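Local coordinates for protein tumour necrosis factor receptor (Ectromelia virus, PDB 3ON9) that probably binds host tumour necrosis factor and chemokines outside the cell to blunt immune defence, this chain being its chemokine-binding SECRET domain, at residues S31-L42 with Y56-F67; S121-Y129 with D140-L150. All coordinates share one frame; numbering follows the deposited sequence.

Both contacts belong to the beta-sandwich of the SECRET domain, and they differ in whether they join sheets or strands. Interaction 1 is a buried contact in which hairpins of the two opposing sheets face each other; no direct hydrogen bond crosses it, and methyl groups around a phenylalanine ring do most of the work. Interaction 2 lies within one sheet, pairing strand 140-145, at one edge of the sheet, with strand 122-130 through regular backbone bonds, and is only partly buried. Polar side chains and waters gather on its more exposed side. The sheet of interaction 2 also contains strands 51-59 and 62-69 of interaction 1, and the two contacts meet where Leu62 packs on Leu150.

Interaction 1: S31-L42 with Y56-F67; sequences STISTSELTITL and YSVVDKLATSGF
The contact lies in the core of a beta-sandwich, where the hairpin of strands 30-34 and 38-45 in one sheet packs against the hairpin of strands 51-59 and 62-69 in the other. Phe67 is the residue most enclosed by the facing hairpin, at the end of the contact away from the 31-42 turn. Ile33 CD1 sits over one face of its ring, 3.8 Å from the centroid, and Leu42 CD2 over the opposite face at 4.0 Å, so two CH-pi contacts clamp the ring between neighbouring strands of the facing hairpin. Ile40 CG2 meets the ring edge near its plane, 3.8 Å from Phe67 CE2, and Ser31 CB adds an oblique contact. Leu42 has CG anti to the backbone N (chi1 166°), an arrangement that carries CD2 past the ring toward its root, where it also touches Phe67 CB.

Beside this cluster, the ethyl end of Ile40 reaches the second sheet, with CD1 3.4 Å from Ser65 OG; that hydroxyl is hydrogen-bonded to the carbonyl of Ile13 in strand 8-16. Ile33 CG2 packs on Tyr56 CB, and Thr35 CG2 comes obliquely to the phenol end of the Tyr56 ring.

Polar groups appear near the turn of the 31-42 hairpin. Thr35 OG1 accepts from the backbone N of Glu37 in an ST turn, and also from that of Leu38. Tyr56 OH is hydrogen-bonded to the carbonyl of Lys20, and Glu37 OE2 to the backbone N of Asn19. One water links the two hairpins, lying 2.7 Å from Thr35 OG1 and donating to both Glu37 OE2 at 2.8 Å and Tyr56 OH at 2.9 Å.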
loop_
_atom_site.group_PDB
_atom_site.type_symbol
_atom_site.label_atom_id
_atom_site.label_comp_id
_atom_site.label_asym_id
_atom_site.label_seq_id
_atom_site.Cartn_x
_atom_site.Cartn_y
_atom_site.Cartn_z
ATOM N N SER A 31 -1.325 7.883 -7.199
ATOM C CA SER A 31 -0.016 7.294 -7.433
ATOM C C SER A 31 -0.149 5.868 -7.952
ATOM O O SER A 31 -0.976 5.092 -7.464
ATOM C CB SER A 31 0.801 7.302 -6.138
ATOM O OG SER A 31 1.035 8.620 -5.664
ATOM N N THR A 32 0.665 5.520 -8.946
ATOM C CA THR A 32 0.605 4.175 -9.501
ATOM C C THR A 32 1.947 3.462 -9.552
ATOM O O THR A 32 2.993 4.077 -9.803
ATOM C CB THR A 32 -0.027 4.160 -10.911
ATOM O OG1 THR A 32 0.643 5.111 -11.753
ATOM C CG2 THR A 32 -1.523 4.487 -10.849
ATOM N N ILE A 33 1.898 2.156 -9.305
ATOM C CA ILE A 33 2.962 1.242 -9.698
ATOM C C ILE A 33 2.332 0.283 -10.684
ATOM O O ILE A 33 1.287 -0.279 -10.396
ATOM C CB ILE A 33 3.481 0.437 -8.490
ATOM C CG1 ILE A 33 4.098 1.376 -7.445
ATOM C CG2 ILE A 33 4.450 -0.652 -8.949
ATOM C CD1 ILE A 33 4.200 0.748 -6.033
ATOM N N SER A 34 2.928 0.095 -11.859
ATOM C CA SER A 34 2.341 -0.829 -12.825
ATOM C C SER A 34 3.362 -1.703 -13.529
ATOM O O SER A 34 4.435 -1.239 -13.921
ATOM C CB SER A 34 1.527 -0.066 -13.886
ATOM O OG SER A 34 0.678 -0.974 -14.573
ATOM N N THR A 35 3.013 -2.974 -13.690
ATOM C CA THR A 35 3.695 -3.836 -14.643
ATOM C C THR A 35 2.703 -3.995 -15.782
ATOM O O THR A 35 1.659 -3.342 -15.785
ATOM C CB THR A 35 4.010 -5.215 -14.043
ATOM O OG1 THR A 35 2.786 -5.891 -13.714
ATOM C CG2 THR A 35 4.842 -5.056 -12.791
ATOM N N SER A 36 3.009 -4.850 -16.746
ATOM C CA SER A 36 2.083 -5.067 -17.844
ATOM C C SER A 36 0.941 -5.985 -17.426
ATOM O O SER A 36 0.032 -6.224 -18.215
ATOM C CB SER A 36 2.801 -5.675 -19.044
ATOM O OG SER A 36 3.432 -6.894 -18.688
ATOM N N GLU A 37 0.986 -6.515 -16.198
ATOM C CA GLU A 37 -0.063 -7.448 -15.749
ATOM C C GLU A 37 -0.831 -6.987 -14.504
ATOM O O GLU A 37 -1.914 -7.502 -14.216
ATOM C CB GLU A 37 0.511 -8.852 -15.515
ATOM C CG GLU A 37 1.396 -8.922 -14.285
ATOM C CD GLU A 37 1.976 -10.301 -14.028
ATOM O OE1 GLU A 37 1.606 -11.276 -14.715
ATOM O OE2 GLU A 37 2.825 -10.393 -13.126
ATOM N N LEU A 38 -0.276 -6.023 -13.771
ATOM C CA LEU A 38 -0.885 -5.556 -12.521
ATOM C C LEU A 38 -0.675 -4.065 -12.354
ATOM O O LEU A 38 0.413 -3.566 -12.621
ATOM C CB LEU A 38 -0.248 -6.273 -11.315
ATOM C CG LEU A 38 -0.781 -7.668 -10.990
ATOM C CD1 LEU A 38 0.259 -8.485 -10.220
ATOM C CD2 LEU A 38 -2.080 -7.578 -10.221
ATOM N N THR A 39 -1.705 -3.348 -11.902
ATOM C CA THR A 39 -1.536 -1.934 -11.577
ATOM C C THR A 39 -2.035 -1.712 -10.156
ATOM O O THR A 39 -3.117 -2.173 -9.789
ATOM C CB THR A 39 -2.319 -1.013 -12.522
ATOM O OG1 THR A 39 -1.902 -1.247 -13.875
ATOM C CG2 THR A 39 -2.062 0.466 -12.168
ATOM N N ILE A 40 -1.226 -1.023 -9.363
ATOM C CA ILE A 40 -1.626 -0.643 -8.013
ATOM C C ILE A 40 -1.807 0.871 -7.999
ATOM O O ILE A 40 -0.873 1.614 -8.311
ATOM C CB ILE A 40 -0.576 -1.038 -6.973
ATOM C CG1 ILE A 40 -0.252 -2.534 -7.076
ATOM C CG2 ILE A 40 -1.070 -0.670 -5.566
ATOM C CD1 ILE A 40 0.978 -2.950 -6.282
ATOM N N THR A 41 -3.011 1.310 -7.636
ATOM C CA THR A 41 -3.375 2.730 -7.638
ATOM C C THR A 41 -3.740 3.189 -6.230
ATOM O O THR A 41 -4.630 2.628 -5.578
ATOM C CB THR A 41 -4.559 3.007 -8.594
ATOM O OG1 THR A 41 -4.216 2.570 -9.915
ATOM C CG2 THR A 41 -4.918 4.499 -8.621
ATOM N N LEU A 42 -3.022 4.206 -5.765
ATOM C CA LEU A 42 -3.198 4.762 -4.437
ATOM C C LEU A 42 -3.672 6.215 -4.468
ATOM O O LEU A 42 -3.040 7.065 -5.090
ATOM C CB LEU A 42 -1.864 4.712 -3.690
ATOM C CG LEU A 42 -1.768 5.555 -2.416
ATOM C CD1 LEU A 42 -2.601 4.977 -1.278
ATOM C CD2 LEU A 42 -0.311 5.678 -2.018
ATOM N N TYR A 56 8.907 -1.906 -5.889
ATOM C CA TYR A 56 8.329 -3.149 -6.376
ATOM C C TYR A 56 9.520 -4.058 -6.644
ATOM O O TYR A 56 10.349 -3.780 -7.514
ATOM C CB TYR A 56 7.516 -2.894 -7.664
ATOM C CG TYR A 56 7.017 -4.146 -8.353
ATOM C CD1 TYR A 56 5.817 -4.738 -7.978
ATOM C CD2 TYR A 56 7.742 -4.730 -9.386
ATOM C CE1 TYR A 56 5.359 -5.900 -8.606
ATOM C CE2 TYR A 56 7.296 -5.882 -10.015
ATOM C CZ TYR A 56 6.099 -6.456 -9.626
ATOM O OH TYR A 56 5.650 -7.592 -10.265
ATOM N N SER A 57 9.633 -5.127 -5.867
ATOM C CA SER A 57 10.816 -5.971 -5.904
ATOM C C SER A 57 10.395 -7.431 -5.823
ATOM O O SER A 57 9.505 -7.790 -5.036
ATOM C CB SER A 57 11.751 -5.605 -4.747
ATOM O OG SER A 57 12.981 -6.293 -4.860
ATOM N N VAL A 58 11.041 -8.272 -6.627
ATOM C CA VAL A 58 10.575 -9.630 -6.856
ATOM C C VAL A 58 11.658 -10.680 -6.587
ATOM O O VAL A 58 12.835 -10.493 -6.933
ATOM C CB VAL A 58 10.065 -9.801 -8.316
ATOM C CG1 VAL A 58 9.649 -11.245 -8.562
ATOM C CG2 VAL A 58 8.897 -8.843 -8.593
ATOM N N VAL A 59 11.252 -11.785 -5.968
ATOM C CA VAL A 59 12.101 -12.961 -5.848
ATOM C C VAL A 59 11.273 -14.104 -6.391
ATOM O O VAL A 59 10.237 -14.451 -5.823
ATOM C CB VAL A 59 12.476 -13.250 -4.395
ATOM C CG1 VAL A 59 13.193 -14.604 -4.279
ATOM C CG2 VAL A 59 13.337 -12.116 -3.841
ATOM N N ASP A 60 11.725 -14.652 -7.513
ATOM C CA ASP A 60 10.983 -15.632 -8.302
ATOM C C ASP A 60 9.609 -15.083 -8.709
ATOM O O ASP A 60 9.528 -14.221 -9.587
ATOM C CB ASP A 60 10.905 -16.982 -7.599
ATOM C CG ASP A 60 10.540 -18.119 -8.546
ATOM O OD1 ASP A 60 10.626 -17.951 -9.780
ATOM O OD2 ASP A 60 10.161 -19.189 -8.039
ATOM N N LYS A 61 8.540 -15.573 -8.090
ATOM C CA LYS A 61 7.204 -15.090 -8.439
ATOM C C LYS A 61 6.570 -14.320 -7.286
ATOM O O LYS A 61 5.377 -14.034 -7.314
ATOM C CB LYS A 61 6.297 -16.243 -8.860
ATOM C CG LYS A 61 6.742 -16.981 -10.120
ATOM C CD LYS A 61 5.768 -18.113 -10.422
ATOM C CE LYS A 61 6.000 -18.699 -11.806
ATOM N NZ LYS A 61 7.189 -19.593 -11.834
ATOM N N LEU A 62 7.381 -13.985 -6.284
ATOM C CA LEU A 62 6.907 -13.289 -5.087
ATOM C C LEU A 62 7.300 -11.817 -5.138
ATOM O O LEU A 62 8.472 -11.497 -5.287
ATOM C CB LEU A 62 7.513 -13.920 -3.830
ATOM C CG LEU A 62 7.245 -13.223 -2.493
ATOM C CD1 LEU A 62 5.757 -13.299 -2.148
ATOM C CD2 LEU A 62 8.089 -13.870 -1.402
ATOM N N ALA A 63 6.322 -10.932 -4.991
ATOM C CA ALA A 63 6.591 -9.497 -5.034
ATOM C C ALA A 63 6.274 -8.804 -3.713
ATOM O O ALA A 63 5.268 -9.104 -3.076
ATOM C CB ALA A 63 5.795 -8.850 -6.151
ATOM N N THR A 64 7.142 -7.876 -3.317
ATOM C CA THR A 64 6.783 -6.906 -2.295
ATOM C C THR A 64 6.796 -5.535 -2.957
ATOM O O THR A 64 7.631 -5.267 -3.804
ATOM C CB THR A 64 7.727 -6.942 -1.064
ATOM O OG1 THR A 64 7.235 -6.048 -0.052
ATOM C CG2 THR A 64 9.146 -6.543 -1.438
ATOM N N SER A 65 5.857 -4.682 -2.580
ATOM C CA SER A 65 5.731 -3.373 -3.202
ATOM C C SER A 65 5.142 -2.407 -2.190
ATOM O O SER A 65 4.635 -2.823 -1.159
ATOM C CB SER A 65 4.854 -3.454 -4.461
ATOM O OG SER A 65 3.489 -3.701 -4.146
ATOM N N GLY A 66 5.220 -1.107 -2.462
ATOM C CA GLY A 66 4.614 -0.180 -1.529
ATOM C C GLY A 66 4.837 1.267 -1.884
ATOM O O GLY A 66 5.556 1.577 -2.837
ATOM N N PHE A 67 4.188 2.143 -1.116
ATOM C CA PHE A 67 4.365 3.592 -1.216
ATOM C C PHE A 67 4.580 4.115 0.202
ATOM O O PHE A 67 4.024 3.569 1.148
ATOM C CB PHE A 67 3.111 4.278 -1.761
ATOM C CG PHE A 67 2.554 3.686 -3.030
ATOM C CD1 PHE A 67 2.745 4.335 -4.247
ATOM C CD2 PHE A 67 1.787 2.526 -2.999
ATOM C CE1 PHE A 67 2.217 3.822 -5.418
ATOM C CE2 PHE A 67 1.247 2.001 -4.156
ATOM C CZ PHE A 67 1.467 2.650 -5.377
HETATM O O HOH W 1 3.317 -7.864 -11.950
#

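Interaction 2: S121-Y129 with D140-L150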
loop_
_atom_site.group_PDB
_atom_site.type_symbol
_atom_site.label_atom_id
_atom_site.label_comp_id
_atom_site.label_asym_id
_atom_site.label_seq_id
_atom_site.Cartn_x
_atom_site.Cartn_y
_atom_site.Cartn_z
ATOM N N SER A 121 -3.051 -15.444 -6.229
ATOM C CA SER A 121 -3.382 -16.476 -5.250
ATOM C C SER A 121 -3.203 -15.950 -3.824
ATOM O O SER A 121 -3.872 -16.412 -2.907
ATOM C CB SER A 121 -2.531 -17.728 -5.479
ATOM O OG SER A 121 -1.176 -17.497 -5.188
ATOM N N ASN A 122 -2.309 -14.978 -3.640
ATOM C CA ASN A 122 -2.133 -14.337 -2.337
ATOM C C ASN A 122 -1.962 -12.843 -2.526
ATOM O O ASN A 122 -1.164 -12.418 -3.351
ATOM C CB ASN A 122 -0.878 -14.847 -1.603
ATOM C CG ASN A 122 -0.798 -16.361 -1.520
ATOM O OD1 ASN A 122 -0.620 -17.043 -2.532
ATOM N ND2 ASN A 122 -0.878 -16.893 -0.297
ATOM N N LEU A 123 -2.705 -12.061 -1.753
ATOM C CA LEU A 123 -2.591 -10.608 -1.784
ATOM C C LEU A 123 -2.673 -10.122 -0.353
ATOM O O LEU A 123 -3.666 -10.373 0.334
ATOM C CB LEU A 123 -3.732 -10.004 -2.606
ATOM C CG LEU A 123 -3.919 -8.481 -2.552
ATOM C CD1 LEU A 123 -2.622 -7.747 -2.956
ATOM C CD2 LEU A 123 -5.087 -8.037 -3.429
ATOM N N ASP A 124 -1.631 -9.431 0.101
ATOM C CA ASP A 124 -1.607 -8.849 1.438
ATOM C C ASP A 124 -1.442 -7.346 1.282
ATOM O O ASP A 124 -0.617 -6.890 0.484
ATOM C CB ASP A 124 -0.414 -9.374 2.248
ATOM C CG ASP A 124 -0.401 -10.881 2.386
ATOM O OD1 ASP A 124 -1.454 -11.471 2.684
ATOM O OD2 ASP A 124 0.681 -11.466 2.206
ATOM N N VAL A 125 -2.207 -6.582 2.053
ATOM C CA VAL A 125 -2.059 -5.138 2.082
ATOM C C VAL A 125 -1.919 -4.675 3.528
ATOM O O VAL A 125 -2.641 -5.140 4.413
ATOM C CB VAL A 125 -3.272 -4.455 1.436
ATOM C CG1 VAL A 125 -3.193 -2.945 1.611
ATOM C CG2 VAL A 125 -3.321 -4.821 -0.034
ATOM N N TYR A 126 -0.965 -3.782 3.769
ATOM C CA TYR A 126 -0.862 -3.106 5.054
ATOM C C TYR A 126 -0.860 -1.606 4.840
ATOM O O TYR A 126 -0.079 -1.089 4.046
ATOM C CB TYR A 126 0.411 -3.512 5.798
ATOM C CG TYR A 126 0.633 -5.003 5.890
ATOM C CD1 TYR A 126 0.110 -5.751 6.944
ATOM C CD2 TYR A 126 1.368 -5.665 4.921
ATOM C CE1 TYR A 126 0.322 -7.130 7.011
ATOM C CE2 TYR A 126 1.581 -7.033 4.983
ATOM C CZ TYR A 126 1.064 -7.753 6.022
ATOM O OH TYR A 126 1.306 -9.117 6.054
ATOM N N ILE A 127 -1.741 -0.920 5.552
ATOM C CA ILE A 127 -1.731 0.541 5.569
ATOM C C ILE A 127 -1.416 0.937 7.003
ATOM O O ILE A 127 -2.170 0.618 7.919
ATOM C CB ILE A 127 -3.083 1.108 5.148
ATOM C CG1 ILE A 127 -3.414 0.621 3.735
ATOM C CG2 ILE A 127 -3.041 2.654 5.186
ATOM C CD1 ILE A 127 -4.826 0.906 3.292
ATOM N N VAL A 128 -0.291 1.614 7.189
ATOM C CA VAL A 128 0.263 1.824 8.522
ATOM C C VAL A 128 0.465 3.302 8.782
ATOM O O VAL A 128 1.206 3.976 8.057
ATOM C CB VAL A 128 1.597 1.080 8.672
ATOM C CG1 VAL A 128 2.166 1.278 10.072
ATOM C CG2 VAL A 128 1.393 -0.407 8.387
ATOM N N TYR A 129 -0.218 3.806 9.799
ATOM C CA TYR A 129 -0.089 5.192 10.197
ATOM C C TYR A 129 0.718 5.252 11.481
ATOM O O TYR A 129 0.398 4.560 12.465
ATOM C CB TYR A 129 -1.464 5.785 10.455
ATOM C CG TYR A 129 -2.471 5.619 9.345
ATOM C CD1 TYR A 129 -2.715 6.653 8.453
ATOM C CD2 TYR A 129 -3.200 4.432 9.196
ATOM C CE1 TYR A 129 -3.646 6.521 7.453
ATOM C CE2 TYR A 129 -4.142 4.297 8.188
ATOM C CZ TYR A 129 -4.361 5.352 7.323
ATOM O OH TYR A 129 -5.301 5.251 6.327
ATOM N N ASP A 140 -0.988 2.510 14.035
ATOM C CA ASP A 140 -2.193 1.822 13.561
ATOM C C ASP A 140 -1.791 0.995 12.343
ATOM O O ASP A 140 -1.238 1.528 11.373
ATOM C CB ASP A 140 -3.280 2.821 13.139
ATOM C CG ASP A 140 -4.029 3.410 14.302
ATOM O OD1 ASP A 140 -4.018 2.820 15.407
ATOM O OD2 ASP A 140 -4.649 4.480 14.109
ATOM N N VAL A 141 -2.043 -0.307 12.406
ATOM C CA VAL A 141 -1.740 -1.219 11.316
ATOM C C VAL A 141 -3.035 -1.784 10.763
ATOM O O VAL A 141 -3.703 -2.587 11.431
ATOM C CB VAL A 141 -0.839 -2.379 11.774
ATOM C CG1 VAL A 141 -0.617 -3.363 10.626
ATOM C CG2 VAL A 141 0.485 -1.853 12.294
ATOM N N VAL A 142 -3.401 -1.367 9.554
ATOM C CA VAL A 142 -4.610 -1.879 8.915
ATOM C C VAL A 142 -4.198 -2.988 7.950
ATOM O O VAL A 142 -3.520 -2.724 6.950
ATOM C CB VAL A 142 -5.376 -0.779 8.155
ATOM C CG1 VAL A 142 -6.739 -1.298 7.731
ATOM C CG2 VAL A 142 -5.530 0.479 9.018
ATOM N N ALA A 143 -4.572 -4.227 8.257
ATOM C CA ALA A 143 -4.076 -5.383 7.500
ATOM C C ALA A 143 -5.171 -6.105 6.728
ATOM O O ALA A 143 -6.287 -6.265 7.222
ATOM C CB ALA A 143 -3.330 -6.364 8.423
ATOM N N TYR A 144 -4.851 -6.505 5.496
ATOM C CA TYR A 144 -5.780 -7.243 4.650
ATOM C C TYR A 144 -5.064 -8.454 4.067
ATOM O O TYR A 144 -3.896 -8.362 3.684
ATOM C CB TYR A 144 -6.258 -6.387 3.475
ATOM C CG TYR A 144 -6.822 -5.023 3.820
ATOM C CD1 TYR A 144 -8.180 -4.782 3.734
ATOM C CD2 TYR A 144 -5.987 -3.974 4.190
ATOM C CE1 TYR A 144 -8.706 -3.534 4.036
ATOM C CE2 TYR A 144 -6.500 -2.721 4.485
ATOM C CZ TYR A 144 -7.862 -2.511 4.399
ATOM O OH TYR A 144 -8.397 -1.277 4.688
ATOM N N HIS A 145 -5.766 -9.583 3.984
ATOM C CA HIS A 145 -5.196 -10.792 3.394
ATOM C C HIS A 145 -6.256 -11.579 2.630
ATOM O O HIS A 145 -7.312 -11.882 3.189
ATOM C CB HIS A 145 -4.630 -11.709 4.495
ATOM C CG HIS A 145 -3.699 -11.022 5.442
ATOM N ND1 HIS A 145 -2.444 -10.588 5.068
ATOM C CD2 HIS A 145 -3.834 -10.700 6.752
ATOM C CE1 HIS A 145 -1.853 -10.019 6.102
ATOM N NE2 HIS A 145 -2.674 -10.078 7.141
ATOM N N THR A 146 -5.983 -11.921 1.371
ATOM C CA THR A 146 -6.918 -12.762 0.611
ATOM C C THR A 146 -6.733 -14.251 0.862
ATOM O O THR A 146 -7.653 -15.040 0.635
ATOM C CB THR A 146 -6.822 -12.518 -0.905
ATOM O OG1 THR A 146 -5.523 -12.902 -1.385
ATOM C CG2 THR A 146 -7.070 -11.044 -1.222
ATOM N N SER A 147 -5.544 -14.630 1.315
ATOM C CA SER A 147 -5.215 -16.029 1.533
ATOM C C SER A 147 -4.126 -16.116 2.592
ATOM O O SER A 147 -4.078 -15.285 3.503
ATOM C CB SER A 147 -4.762 -16.672 0.222
ATOM O OG SER A 147 -4.633 -18.086 0.341
ATOM N N TYR A 148 -3.265 -17.122 2.481
ATOM C CA TYR A 148 -2.149 -17.254 3.408
ATOM C C TYR A 148 -1.273 -16.021 3.327
ATOM O O TYR A 148 -1.084 -15.449 2.241
ATOM C CB TYR A 148 -1.331 -18.518 3.120
ATOM C CG TYR A 148 -2.133 -19.787 3.243
ATOM C CD1 TYR A 148 -2.529 -20.253 4.487
ATOM C CD2 TYR A 148 -2.494 -20.511 2.118
ATOM C CE1 TYR A 148 -3.270 -21.420 4.616
ATOM C CE2 TYR A 148 -3.224 -21.679 2.230
ATOM C CZ TYR A 148 -3.612 -22.125 3.478
ATOM O OH TYR A 148 -4.342 -23.292 3.585
ATOM N N ILE A 149 -0.750 -15.610 4.476
ATOM C CA ILE A 149 0.065 -14.404 4.571
ATOM C C ILE A 149 1.482 -14.643 4.068
ATOM O O ILE A 149 2.181 -15.533 4.553
ATOM C CB ILE A 149 0.114 -13.906 6.026
ATOM C CG1 ILE A 149 -1.308 -13.673 6.544
ATOM C CG2 ILE A 149 0.958 -12.639 6.123
ATOM C CD1 ILE A 149 -1.369 -13.293 8.000
ATOM N N LEU A 150 1.891 -13.846 3.083
ATOM C CA LEU A 150 3.201 -13.983 2.449
ATOM C C LEU A 150 4.333 -13.492 3.342
ATOM O O LEU A 150 4.215 -12.458 4.002
ATOM C CB LEU A 150 3.217 -13.194 1.138
ATOM C CG LEU A 150 2.224 -13.670 0.086
ATOM C CD1 LEU A 150 2.078 -12.616 -1.032
ATOM C CD2 LEU A 150 2.625 -15.049 -0.459
HETATM O O HOH W 2 -3.299 -19.379 -1.731
HETATM O O HOH W 3 -2.738 -13.438 1.184
HETATM O O HOH W 4 2.619 -10.250 3.562
#
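Strands 122-130 and 140-145 form an antiparallel beta hairpin at the edge of the five-stranded sheet of the sandwich. Backbone bonds run in both directions at the hydrogen-bonded pairs Val125-Tyr144, Ile127-Val142 and Tyr129-Asp140. Past the strand end, Thr146 N still donates to Leu123 O, but Leu123 N turns to Thr146 OG1, a more bent bond at 3.0 Å and 130°.

Apolar contacts line the side facing the other sheet. Val125 CB and Ile127 CD1 touch the Tyr144 ring, and Val142 CG2 lies at the edge of the Tyr129 ring. At the far end, Tyr129 OH is hydrogen-bonded to Glu111, while Asp140 reaches His109.

The other side carries a polar cluster centred on Asp124. Its CG lies anti to the carbonyl carbon (chi1 -58°), from where the two carboxylate oxygens reach across to different partners. His145 ND1 donates to Asp124 OD1 at 2.7 Å, nearly in its own ring plane but from 53° above the carboxylate plane. Leu150 N instead approaches Asp124 OD2 on the syn side, at 2.8 Å, tying the chain after the strand back over the hairpin. Ile149 CG1 rests on one face of the imidazole, and Tyr126 OH lies at its edge, 3.3 Å from His145 CE1. Asn122 ND2 makes a nearly straight bond to Tyr148 O, 2.9 Å long, and Asn122 CB packs on Leu150 CD2.

Waters join the cluster. One lies by Asp124 OD1 and accepts from Ser147 N; another donates to Asp124 OD2 at 2.7 Å and to Leu150 O, and accepts from Tyr126 OH.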